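Local atomic coordinates of transcriptional regulator fur family (Xanthomonas campestris pv. campestris, PDB entry 7DH8), a protein that probably binds promoter DNA as a zinc-dependent repressor of the Fur family, controlling zinc uptake genes in response to zinc ions. Residues A[143-147]-A[148-152]. Numbering follows the deposited sequence.
Sequences ARAKA and LGFQP
Ala145 O accepts two backbone N-H groups: Leu148 N at 3.0 Å and Phe150 N at 3.1 Å, the latter weak with an N-H...O angle of 135°. Gly149 N adds a straighter bond to Lys146 O (3.0 Å, 160°). With the positive phi of Gly149, the bonds from Phe150 and Gly149 define a Schellman motif, and Lys146 to Gly149 forms a type I beta turn. The tightly packed, buried part centres on the methyl of Ala145, which meets Phe150 CD1 obliquely and Pro152 CB, each 3.9 Å from Ala145 CB. With chi1 at -172°, Phe150 swings its ring opposite the backbone N, which leads its far end away from the helix while CD1 stays against Ala145. Phe150 also packs on Ile122 of the second subunit. On the solvent side, the exposed Lys146 lays its extended aliphatic chain across the Pro152 ring at roughly a right angle, with Lys146 CG 3.7 Å from Pro152 CD. Arg144 NH1 forms a salt bridge with Asp134 OD2 of the second subunit. The turn connects helix 135-146 to strand 151-160, whose Gln151 and Pro152 pair antiparallel with a strand of the second subunit, continuing the sheet across the dimer interface.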
loop_
_atom_site.group_PDB
_atom_site.type_symbol
_atom_site.label_atom_id
_atom_site.label_comp_id
_atom_site.label_asym_id
_atom_site.label_seq_id
_atom_site.Cartn_x
_atom_site.Cartn_y
_atom_site.Cartn_z
ATOM N N ALA A 143 -18.524 -2.561 0.866
ATOM C CA ALA A 143 -19.531 -3.494 1.380
ATOM C C ALA A 143 -18.900 -4.550 2.274
ATOM O O ALA A 143 -19.474 -4.918 3.298
ATOM C CB ALA A 143 -20.255 -4.177 0.222
ATOM N N ARG A 144 -17.748 -5.106 1.850
ATOM C CA ARG A 144 -17.068 -6.093 2.679
ATOM C C ARG A 144 -16.761 -5.513 4.048
ATOM O O ARG A 144 -16.984 -6.157 5.079
ATOM C CB ARG A 144 -15.770 -6.550 2.005
ATOM C CG ARG A 144 -15.899 -7.482 0.750
ATOM C CD ARG A 144 -16.773 -8.736 1.060
ATOM N NE ARG A 144 -16.307 -9.497 2.244
ATOM C CZ ARG A 144 -15.275 -10.337 2.171
ATOM N NH1 ARG A 144 -14.652 -10.512 0.989
ATOM N NH2 ARG A 144 -14.895 -11.010 3.234
ATOM N N ALA A 145 -16.218 -4.287 4.063
ATOM C CA ALA A 145 -15.866 -3.621 5.315
ATOM C C ALA A 145 -17.093 -3.396 6.183
ATOM O O ALA A 145 -17.093 -3.727 7.368
ATOM C CB ALA A 145 -15.149 -2.292 5.020
ATOM N N LYS A 146 -18.181 -2.864 5.591
ATOM C CA LYS A 146 -19.311 -2.472 6.393
ATOM C C LYS A 146 -20.035 -3.677 6.960
ATOM O O LYS A 146 -20.636 -3.577 8.021
ATOM C CB LYS A 146 -20.253 -1.618 5.581
ATOM C CG LYS A 146 -19.596 -0.293 5.231
ATOM C CD LYS A 146 -20.636 0.677 4.686
ATOM C CE LYS A 146 -19.968 1.822 3.979
ATOM N NZ LYS A 146 -21.030 2.662 3.329
ATOM N N ALA A 147 -19.938 -4.818 6.304
ATOM C CA ALA A 147 -20.588 -6.037 6.801
ATOM C C ALA A 147 -19.871 -6.621 8.008
ATOM O O ALA A 147 -20.437 -7.494 8.685
ATOM C CB ALA A 147 -20.639 -7.090 5.677
ATOM N N LEU A 148 -18.647 -6.172 8.288
ATOM C CA LEU A 148 -17.967 -6.476 9.545
ATOM C C LEU A 148 -17.957 -5.310 10.509
ATOM O O LEU A 148 -17.161 -5.307 11.459
ATOM C CB LEU A 148 -16.514 -6.892 9.280
ATOM C CG LEU A 148 -16.379 -8.083 8.350
ATOM C CD1 LEU A 148 -14.958 -8.171 7.829
ATOM C CD2 LEU A 148 -16.805 -9.313 9.145
ATOM N N GLY A 149 -18.775 -4.290 10.283
ATOM C CA GLY A 149 -18.784 -3.193 11.244
ATOM C C GLY A 149 -17.683 -2.165 11.038
ATOM O O GLY A 149 -17.678 -1.139 11.718
ATOM N N PHE A 150 -16.760 -2.388 10.114
ATOM C CA PHE A 150 -15.678 -1.437 9.856
ATOM C C PHE A 150 -16.206 -0.268 9.022
ATOM O O PHE A 150 -16.922 -0.472 8.045
ATOM C CB PHE A 150 -14.554 -2.190 9.152
ATOM C CG PHE A 150 -13.262 -1.407 8.969
ATOM C CD1 PHE A 150 -13.064 -0.610 7.843
ATOM C CD2 PHE A 150 -12.243 -1.552 9.876
ATOM C CE1 PHE A 150 -11.834 0.069 7.673
ATOM C CE2 PHE A 150 -11.031 -0.876 9.705
ATOM C CZ PHE A 150 -10.844 -0.091 8.588
ATOM N N GLN A 151 -15.868 0.962 9.405
ATOM C CA GLN A 151 -16.386 2.112 8.663
ATOM C C GLN A 151 -15.287 2.605 7.686
ATOM O O GLN A 151 -14.357 3.318 8.097
ATOM C CB GLN A 151 -16.827 3.220 9.640
ATOM C CG GLN A 151 -17.933 2.636 10.599
ATOM C CD GLN A 151 -18.834 3.627 11.265
ATOM O OE1 GLN A 151 -18.733 4.832 11.059
ATOM N NE2 GLN A 151 -19.730 3.107 12.136
ATOM N N PRO A 152 -15.353 2.240 6.411
ATOM C CA PRO A 152 -14.232 2.484 5.490
ATOM C C PRO A 152 -14.108 3.771 4.672
ATOM O O PRO A 152 -14.974 4.132 3.861
ATOM C CB PRO A 152 -14.516 1.516 4.330
ATOM C CG PRO A 152 -16.086 1.460 4.305
ATOM C CD PRO A 152 -16.524 1.602 5.778
#